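Glycoside hydrolase family 16 protein (Akkermansia muciniphila, PDB 6T2N) probably acts as an endo-beta-galactosidase of the human gut, cutting inside the O-glycan chains of mucin to begin their breakdown. Local coordinates at residues W52-W56 against K141-R147; W231-I236 against F263-F267. All blocks are in the same frame, centred on the assembly; numbering follows the deposited sequence.

Interaction 1: W52-W56 against K141-R147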
ATOM      1  N   TRP A  52      18.421  14.994  -3.206  1.00 94.55           N
ATOM      2  CA  TRP A  52      17.896  13.612  -3.094  1.00 90.92           C
ATOM      3  C   TRP A  52      18.916  12.655  -3.706  1.00 94.82           C
ATOM      4  O   TRP A  52      19.755  13.119  -4.486  1.00 97.83           O
ATOM      5  CB  TRP A  52      16.582  13.493  -3.856  1.00 89.07           C
ATOM      6  CG  TRP A  52      15.477  14.284  -3.242  1.00 87.47           C
ATOM      7  CD1 TRP A  52      14.930  15.447  -3.697  1.00 88.09           C
ATOM      8  CD2 TRP A  52      14.765  13.947  -2.046  1.00 82.79           C
ATOM      9  NE1 TRP A  52      13.912  15.846  -2.873  1.00 84.68           N
ATOM     10  CE2 TRP A  52      13.787  14.945  -1.855  1.00 81.65           C
ATOM     11  CE3 TRP A  52      14.858  12.890  -1.142  1.00 82.58           C
ATOM     12  CZ2 TRP A  52      12.922  14.945  -0.771  1.00 81.32           C
ATOM     13  CZ3 TRP A  52      13.986  12.875  -0.078  1.00 84.99           C
ATOM     14  CH2 TRP A  52      13.052  13.904   0.116  1.00 84.20           C
ATOM     15  N   VAL A  53      18.837  11.364  -3.401  1.00 93.81           N
ATOM     16  CA  VAL A  53      19.660  10.344  -4.109  1.00 94.35           C
ATOM     17  C   VAL A  53      18.959   8.994  -3.959  1.00 91.35           C
ATOM     18  O   VAL A  53      18.534   8.702  -2.796  1.00 85.08           O
ATOM     19  CB  VAL A  53      21.151  10.322  -3.682  1.00 99.03           C
ATOM     20  CG1 VAL A  53      21.402  10.527  -2.203  1.00 99.95           C
ATOM     21  CG2 VAL A  53      21.846   9.048  -4.137  1.00103.38           C
ATOM     22  N   TYR A  54      18.806   8.288  -5.108  1.00 88.23           N
ATOM     23  CA  TYR A  54      18.225   6.929  -5.254  1.00 84.29           C
ATOM     24  C   TYR A  54      18.864   6.041  -4.196  1.00 81.38           C
ATOM     25  O   TYR A  54      20.078   6.096  -3.998  1.00 79.47           O
ATOM     26  CB  TYR A  54      18.473   6.323  -6.647  1.00 88.79           C
ATOM     27  CG  TYR A  54      17.578   5.170  -7.063  1.00 88.09           C
ATOM     28  CD1 TYR A  54      16.290   5.408  -7.505  1.00 88.70           C
ATOM     29  CD2 TYR A  54      17.997   3.847  -7.047  1.00 87.97           C
ATOM     30  CE1 TYR A  54      15.442   4.381  -7.892  1.00 90.91           C
ATOM     31  CE2 TYR A  54      17.164   2.806  -7.451  1.00 90.23           C
ATOM     32  CZ  TYR A  54      15.872   3.067  -7.887  1.00 92.12           C
ATOM     33  OH  TYR A  54      14.973   2.097  -8.297  1.00 88.28           O
ATOM     34  N   VAL A  55      18.035   5.262  -3.522  1.00 82.15           N
ATOM     35  CA  VAL A  55      18.454   4.340  -2.427  1.00 84.58           C
ATOM     36  C   VAL A  55      17.915   2.937  -2.718  1.00 83.22           C
ATOM     37  O   VAL A  55      18.582   1.981  -2.297  1.00 84.01           O
ATOM     38  CB  VAL A  55      17.974   4.837  -1.045  1.00 83.65           C
ATOM     39  CG1 VAL A  55      18.690   4.091   0.071  1.00 85.43           C
ATOM     40  CG2 VAL A  55      18.137   6.348  -0.871  1.00 82.46           C
ATOM     41  N   TRP A  56      16.745   2.818  -3.362  1.00 79.08           N
ATOM     42  CA  TRP A  56      16.066   1.516  -3.587  1.00 76.90           C
ATOM     43  C   TRP A  56      14.912   1.697  -4.567  1.00 75.30           C
ATOM     44  O   TRP A  56      14.317   2.801  -4.605  1.00 75.24           O
ATOM     45  CB  TRP A  56      15.595   0.944  -2.246  1.00 74.51           C
ATOM     46  CG  TRP A  56      15.088  -0.467  -2.235  1.00 74.03           C
ATOM     47  CD1 TRP A  56      15.772  -1.583  -1.845  1.00 75.71           C
ATOM     48  CD2 TRP A  56      13.747  -0.911  -2.516  1.00 72.05           C
ATOM     49  NE1 TRP A  56      14.967  -2.690  -1.898  1.00 73.24           N
ATOM     50  CE2 TRP A  56      13.716  -2.301  -2.289  1.00 70.88           C
ATOM     51  CE3 TRP A  56      12.574  -0.263  -2.914  1.00 70.33           C
ATOM     52  CZ2 TRP A  56      12.558  -3.047  -2.451  1.00 72.08           C
ATOM     53  CZ3 TRP A  56      11.427  -0.995  -3.070  1.00 68.68           C
ATOM     54  CH2 TRP A  56      11.423  -2.369  -2.832  1.00 72.00           C
ATOM     55  N   LYS A 141      12.435  -5.003   2.297  1.00 73.48           N
ATOM     56  CA  LYS A 141      12.861  -3.599   2.536  1.00 75.70           C
ATOM     57  C   LYS A 141      11.873  -2.818   3.419  1.00 72.69           C
ATOM     58  O   LYS A 141      10.658  -2.703   3.067  1.00 69.71           O
ATOM     59  CB  LYS A 141      12.966  -2.861   1.206  1.00 80.52           C
ATOM     60  CG  LYS A 141      13.540  -1.460   1.320  1.00 84.47           C
ATOM     61  CD  LYS A 141      15.044  -1.488   1.365  1.00 88.45           C
ATOM     62  CE  LYS A 141      15.624  -0.101   1.448  1.00 91.70           C
ATOM     63  NZ  LYS A 141      15.789   0.276   2.869  1.00 94.16           N
ATOM     64  N   ASN A 142      12.402  -2.229   4.493  1.00 72.90           N
ATOM     65  CA  ASN A 142      11.725  -1.207   5.341  1.00 68.69           C
ATOM     66  C   ASN A 142      12.188   0.176   4.922  1.00 67.49           C
ATOM     67  O   ASN A 142      13.328   0.298   4.567  1.00 69.54           O
ATOM     68  CB  ASN A 142      12.089  -1.355   6.802  1.00 66.39           C
ATOM     69  CG  ASN A 142      11.705  -2.707   7.323  1.00 66.13           C
ATOM     70  OD1 ASN A 142      12.220  -3.113   8.352  1.00 69.16           O
ATOM     71  ND2 ASN A 142      10.819  -3.400   6.618  1.00 68.11           N
ATOM     72  N   PHE A 143      11.303   1.155   4.949  1.00 67.88           N
ATOM     73  CA  PHE A 143      11.617   2.558   4.590  1.00 72.27           C
ATOM     74  C   PHE A 143      11.507   3.383   5.858  1.00 71.05           C
ATOM     75  O   PHE A 143      10.558   3.096   6.618  1.00 71.23           O
ATOM     76  CB  PHE A 143      10.647   3.052   3.517  1.00 72.72           C
ATOM     77  CG  PHE A 143      10.584   2.152   2.316  1.00 71.26           C
ATOM     78  CD1 PHE A 143      11.515   2.274   1.298  1.00 74.55           C
ATOM     79  CD2 PHE A 143       9.616   1.167   2.221  1.00 68.58           C
ATOM     80  CE1 PHE A 143      11.472   1.427   0.198  1.00 74.16           C
ATOM     81  CE2 PHE A 143       9.583   0.317   1.126  1.00 66.54           C
ATOM     82  CZ  PHE A 143      10.516   0.446   0.125  1.00 69.32           C
ATOM     83  N   MET A 144      12.439   4.316   6.096  1.00 73.56           N
ATOM     84  CA  MET A 144      12.314   5.300   7.229  1.00 69.59           C
ATOM     85  C   MET A 144      12.842   6.678   6.859  1.00 61.97           C
ATOM     86  O   MET A 144      14.005   6.919   6.957  1.00 61.55           O
ATOM     87  CB  MET A 144      13.027   4.853   8.498  1.00 74.41           C
ATOM     88  CG  MET A 144      12.558   5.631   9.680  1.00 79.49           C
ATOM     89  SD  MET A 144      12.923   4.739  11.199  1.00 89.72           S
ATOM     90  CE  MET A 144      13.193   6.114  12.321  1.00 88.13           C
ATOM     91  N   PHE A 145      11.936   7.534   6.467  1.00 60.28           N
ATOM     92  CA  PHE A 145      12.197   8.893   5.954  1.00 64.98           C
ATOM     93  C   PHE A 145      12.673   8.719   4.501  1.00 65.87           C
ATOM     94  O   PHE A 145      13.667   7.960   4.130  1.00 64.32           O
ATOM     95  CB  PHE A 145      13.120   9.734   6.880  1.00 69.98           C
ATOM     96  CG  PHE A 145      12.717   9.774   8.342  1.00 67.56           C
ATOM     97  CD1 PHE A 145      11.381   9.864   8.706  1.00 64.08           C
ATOM     98  CD2 PHE A 145      13.664   9.663   9.337  1.00 68.91           C
ATOM     99  CE1 PHE A 145      11.002   9.798  10.027  1.00 64.63           C
ATOM    100  CE2 PHE A 145      13.285   9.622  10.665  1.00 70.73           C
ATOM    101  CZ  PHE A 145      11.954   9.704  11.006  1.00 69.48           C
ATOM    102  N   GLY A 146      11.981   9.455   3.657  1.00 65.19           N
ATOM    103  CA  GLY A 146      12.551   9.842   2.368  1.00 70.98           C
ATOM    104  C   GLY A 146      11.404  10.123   1.465  1.00 74.02           C
ATOM    105  O   GLY A 146      10.304  10.319   1.974  1.00 78.97           O
ATOM    106  N   ARG A 147      11.665  10.094   0.177  1.00 77.89           N
ATOM    107  CA  ARG A 147      10.646  10.345  -0.849  1.00 76.18           C
ATOM    108  C   ARG A 147      10.481   9.041  -1.601  1.00 75.23           C
ATOM    109  O   ARG A 147      11.511   8.504  -2.094  1.00 76.90           O
ATOM    110  CB  ARG A 147      11.102  11.459  -1.791  1.00 80.32           C
ATOM    111  CG  ARG A 147      10.202  11.640  -3.004  1.00 75.88           C
ATOM    112  CD  ARG A 147      10.959  12.358  -4.081  1.00 76.09           C
ATOM    113  NE  ARG A 147      10.067  12.774  -5.145  1.00 75.75           N
ATOM    114  CZ  ARG A 147       9.279  13.837  -5.092  1.00 74.70           C
ATOM    115  NH1 ARG A 147       9.235  14.589  -4.007  1.00 77.02           N
ATOM    116  NH2 ARG A 147       8.508  14.137  -6.113  1.00 72.93           N
TER

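Interaction 2: W231-I236 against F263-F267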
ATOM      1  N   TRP A 231       8.563  12.400   3.500  1.00 68.50           N
ATOM      2  CA  TRP A 231       8.476  11.959   4.923  1.00 69.17           C
ATOM      3  C   TRP A 231       9.771  12.323   5.664  1.00 72.53           C
ATOM      4  O   TRP A 231      10.807  11.713   5.375  1.00 77.86           O
ATOM      5  CB  TRP A 231       8.184  10.445   4.936  1.00 69.27           C
ATOM      6  CG  TRP A 231       8.180   9.730   6.255  1.00 69.59           C
ATOM      7  CD1 TRP A 231       7.917  10.270   7.473  1.00 72.23           C
ATOM      8  CD2 TRP A 231       8.382   8.327   6.493  1.00 69.12           C
ATOM      9  NE1 TRP A 231       7.960   9.312   8.446  1.00 70.64           N
ATOM     10  CE2 TRP A 231       8.255   8.109   7.874  1.00 71.24           C
ATOM     11  CE3 TRP A 231       8.680   7.224   5.692  1.00 76.47           C
ATOM     12  CZ2 TRP A 231       8.400   6.851   8.459  1.00 74.22           C
ATOM     13  CZ3 TRP A 231       8.821   5.973   6.266  1.00 77.29           C
ATOM     14  CH2 TRP A 231       8.673   5.788   7.637  1.00 74.49           C
ATOM     15  N   ASP A 232       9.716  13.362   6.497  1.00 77.46           N
ATOM     16  CA  ASP A 232      10.638  13.670   7.622  1.00 74.06           C
ATOM     17  C   ASP A 232      10.132  13.106   8.949  1.00 72.25           C
ATOM     18  O   ASP A 232       9.006  12.605   9.022  1.00 67.18           O
ATOM     19  CB  ASP A 232      10.507  15.124   7.999  1.00 75.86           C
ATOM     20  CG  ASP A 232      10.977  16.183   6.947  1.00 84.67           C
ATOM     21  OD1 ASP A 232      12.216  16.257   6.652  1.00 91.05           O
ATOM     22  OD2 ASP A 232      10.110  17.033   6.612  1.00 86.66           O
ATOM     23  N   LYS A 233      10.878  13.371  10.007  1.00 73.00           N
ATOM     24  CA  LYS A 233      10.406  13.266  11.406  1.00 73.42           C
ATOM     25  C   LYS A 233       9.499  14.467  11.880  1.00 74.81           C
ATOM     26  O   LYS A 233       9.042  14.313  13.076  1.00 77.91           O
ATOM     27  CB  LYS A 233      11.562  13.491  12.352  1.00 77.25           C
ATOM     28  CG  LYS A 233      11.910  14.975  12.423  1.00 81.36           C
ATOM     29  CD  LYS A 233      13.210  15.302  13.150  1.00 82.49           C
ATOM     30  CE  LYS A 233      13.795  16.598  12.664  1.00 81.99           C
ATOM     31  NZ  LYS A 233      14.429  17.265  13.799  1.00 86.50           N
ATOM     32  N   ASP A 234       9.221  15.402  10.936  1.00 72.81           N
ATOM     33  CA  ASP A 234       8.307  16.526  11.244  1.00 73.37           C
ATOM     34  C   ASP A 234       6.981  16.447  10.464  1.00 73.87           C
ATOM     35  O   ASP A 234       5.958  16.920  11.061  1.00 72.20           O
ATOM     36  CB  ASP A 234       8.993  17.857  10.991  1.00 76.98           C
ATOM     37  CG  ASP A 234       9.864  18.317  12.150  1.00 80.20           C
ATOM     38  OD1 ASP A 234       9.366  18.403  13.309  1.00 82.58           O
ATOM     39  OD2 ASP A 234      11.039  18.580  11.898  1.00 82.67           O
ATOM     40  N   SER A 235       6.959  15.911   9.223  1.00 73.33           N
ATOM     41  CA  SER A 235       5.695  15.705   8.451  1.00 70.53           C
ATOM     42  C   SER A 235       5.731  14.510   7.478  1.00 69.53           C
ATOM     43  O   SER A 235       6.827  14.038   7.114  1.00 72.10           O
ATOM     44  CB  SER A 235       5.327  16.952   7.698  1.00 70.07           C
ATOM     45  OG  SER A 235       6.310  17.215   6.712  1.00 72.93           O
ATOM     46  N   ILE A 236       4.535  14.091   7.035  1.00 65.75           N
ATOM     47  CA  ILE A 236       4.308  13.290   5.809  1.00 62.05           C
ATOM     48  C   ILE A 236       3.346  14.005   4.848  1.00 65.12           C
ATOM     49  O   ILE A 236       2.226  14.352   5.257  1.00 62.18           O
ATOM     50  CB  ILE A 236       3.782  11.908   6.151  1.00 59.88           C
ATOM     51  CG1 ILE A 236       4.634  11.240   7.217  1.00 57.33           C
ATOM     52  CG2 ILE A 236       3.739  11.063   4.878  1.00 64.35           C
ATOM     53  CD1 ILE A 236       4.021   9.986   7.731  1.00 55.50           C
ATOM     54  N   PHE A 263       4.863   7.044  13.443  1.00 62.66           N
ATOM     55  CA  PHE A 263       5.326   7.529  12.115  1.00 61.49           C
ATOM     56  C   PHE A 263       6.827   7.849  12.098  1.00 64.98           C
ATOM     57  O   PHE A 263       7.317   8.375  11.081  1.00 64.51           O
ATOM     58  CB  PHE A 263       4.462   8.715  11.686  1.00 60.40           C
ATOM     59  CG  PHE A 263       3.063   8.285  11.338  1.00 61.67           C
ATOM     60  CD1 PHE A 263       2.864   7.269  10.399  1.00 59.65           C
ATOM     61  CD2 PHE A 263       1.961   8.893  11.917  1.00 61.15           C
ATOM     62  CE1 PHE A 263       1.599   6.860  10.052  1.00 54.90           C
ATOM     63  CE2 PHE A 263       0.689   8.474  11.578  1.00 60.01           C
ATOM     64  CZ  PHE A 263       0.518   7.453  10.650  1.00 58.79           C
ATOM     65  N   ARG A 264       7.547   7.550  13.182  1.00 69.34           N
ATOM     66  CA  ARG A 264       9.037   7.645  13.219  1.00 70.24           C
ATOM     67  C   ARG A 264       9.575   6.226  13.450  1.00 68.84           C
ATOM     68  O   ARG A 264      10.549   6.043  14.157  1.00 72.14           O
ATOM     69  CB  ARG A 264       9.508   8.640  14.295  1.00 73.09           C
ATOM     70  CG  ARG A 264       8.842  10.017  14.250  1.00 72.58           C
ATOM     71  CD  ARG A 264       9.371  11.010  15.306  1.00 72.90           C
ATOM     72  NE  ARG A 264       9.055  12.437  15.029  1.00 70.77           N
ATOM     73  CZ  ARG A 264       8.518  13.314  15.897  1.00 69.86           C
ATOM     74  NH1 ARG A 264       8.255  12.946  17.147  1.00 69.33           N
ATOM     75  NH2 ARG A 264       8.214  14.556  15.499  1.00 68.30           N
ATOM     76  N   THR A 265       8.909   5.236  12.898  1.00 66.89           N
ATOM     77  CA  THR A 265       9.398   3.846  12.865  1.00 68.23           C
ATOM     78  C   THR A 265       9.429   3.480  11.400  1.00 67.18           C
ATOM     79  O   THR A 265       8.870   4.214  10.587  1.00 66.79           O
ATOM     80  CB  THR A 265       8.545   2.938  13.762  1.00 68.81           C
ATOM     81  OG1 THR A 265       7.199   2.761  13.293  1.00 62.80           O
ATOM     82  CG2 THR A 265       8.521   3.509  15.163  1.00 72.05           C
ATOM     83  N   PRO A 266      10.120   2.382  11.021  1.00 68.39           N
ATOM     84  CA  PRO A 266      10.103   1.929   9.629  1.00 65.02           C
ATOM     85  C   PRO A 266       8.747   1.331   9.225  1.00 60.77           C
ATOM     86  O   PRO A 266       7.981   0.743  10.044  1.00 55.64           O
ATOM     87  CB  PRO A 266      11.252   0.926   9.579  1.00 66.50           C
ATOM     88  CG  PRO A 266      11.349   0.399  10.985  1.00 68.69           C
ATOM     89  CD  PRO A 266      10.981   1.558  11.884  1.00 68.86           C
ATOM     90  N   PHE A 267       8.462   1.523   7.946  1.00 60.98           N
ATOM     91  CA  PHE A 267       7.187   1.132   7.284  1.00 62.00           C
ATOM     92  C   PHE A 267       7.473   0.204   6.090  1.00 60.51           C
ATOM     93  O   PHE A 267       8.419   0.505   5.320  1.00 62.03           O
ATOM     94  CB  PHE A 267       6.464   2.424   6.893  1.00 60.94           C
ATOM     95  CG  PHE A 267       5.474   2.921   7.904  1.00 57.97           C
ATOM     96  CD1 PHE A 267       5.899   3.559   9.036  1.00 63.10           C
ATOM     97  CD2 PHE A 267       4.125   2.736   7.719  1.00 57.94           C
ATOM     98  CE1 PHE A 267       4.986   4.023   9.971  1.00 66.39           C
ATOM     99  CE2 PHE A 267       3.207   3.196   8.640  1.00 61.23           C
ATOM    100  CZ  PHE A 267       3.643   3.840   9.775  1.00 65.07           C
TER

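Interaction 1: W52-W56 against K141-R147
Lys141 lies along one face of the Trp56 indole, its methylenes running across it: CD stands over the five-membered ring, 3.5 Å from that ring's centroid and 23° off the normal, a CH-pi contact. The lysine chain bends at chi2 (82°) to follow the ring, and the second bend, at chi4, turns the ammonium group back to its own segment, where NZ donates to Asn142 O at 3.0 Å. With NZ 5.5 Å from the same centroid, any cation-pi attraction is weak. Phe143 comes to the same face of Trp56 edge-on, the planes 78° apart and the Phe143 CZ to Trp56 CZ3 distance 3.6 Å, a T-shaped pair. At the far end Arg147 CB sits over the six-membered ring of Trp52, 3.8 Å from its centroid.

A second shell fixes these groups: Trp52 stacks on His307, while Trp70 and Phe301 make T-shaped pairs with Trp56 and Phe143. No hydrogen bond joins the two segments; strand 292-302 serves both, as Phe301 bonds Val55 and Trp56 in a classic beta bulge and Tyr302 bonds Arg147. This sets short strand 54-55 beside strands 142-143 and 146-153, at one end of the beta-sandwich expected of family 16. The contact is chiefly dispersive, carbon laid on indole faces, while salt bridges to Glu230 and Glu149 probably balance the arginine and a carbonyl of its own segment holds the lysine ammonium.

Interaction 2: W231-I236 against F263-F267
Lys233 O receives two donors from one side chain, Arg264, whose NH2 and NE lie 2.6 Å and 2.7 Å from it. The grip is side-on and the carbonyl oxygen lies in the guanidinium plane; NH2 approaches nearly along the C=O direction, whereas NE uses a lone pair in the carbonyl plane. The arginine chain is extended from CG to NE (chi2 -178°), which carries the guanidinium across to the turn. With only the methyl of an alanine here, Lys233 O would lose both donors, and the turn would probably be held to the loop less firmly, chiefly through Trp231. Asp234 OD1, at 4.6 Å from Arg264 NH2, is too far for a salt bridge, although its charge may still favour the cation.

Trp231 supplies the third bond. Its NE1 donates to Phe263 O at 2.9 Å, with the acceptor only 9° out of the indole plane and the angle at the hydrogen 138°. Farther along the same ring edge, Trp231 CH2 meets Thr265 O, a carbon-to-oxygen approach. CH2 also touches Phe267 CD1 at 3.8 Å, and Ile236 CD1 packs on Phe263 CD1 at 4.0 Å.

Residues 232-234 make the turn of the hairpin between strands 225-231 and 235-240, closed by a weak bond from Asp232 N to Ser235 O; the loop 263-267 leads into strand 267-275. Gln310 OE1 accepts from Lys233 N, and Thr265 OG1 is bonded to Asn170 ND2 and Pro262 O. Trp231 NE1 and Arg264 NE and NH2 thus donate to main-chain carbonyls, so polar bonding fixes the relative position of turn and loop, while apolar groups fill the same interface.

The two contacts adjoin, their centres about 12 Å apart. Both touch the antiparallel sheet in which strands 146-153 and 225-231 pair, and both also reach strands of the second sheet of the beta-sandwich expected of this family. Interaction 2 is the more buried; interaction 1 is only partly so. Residues 141-147 connect them: Phe143 O probably accepts a hydrogen bond from Phe267 N, linking strand 142-143 to strand 267-275, and the Phe145 ring meets that of Trp231 edge-to-face. Tryptophans feature in both, but differently. In interaction 1 their indole faces receive carbon and a ring edge, without a cross-segment hydrogen bond; in interaction 2 the indole N-H donates to a loop carbonyl and an arginine to a turn carbonyl.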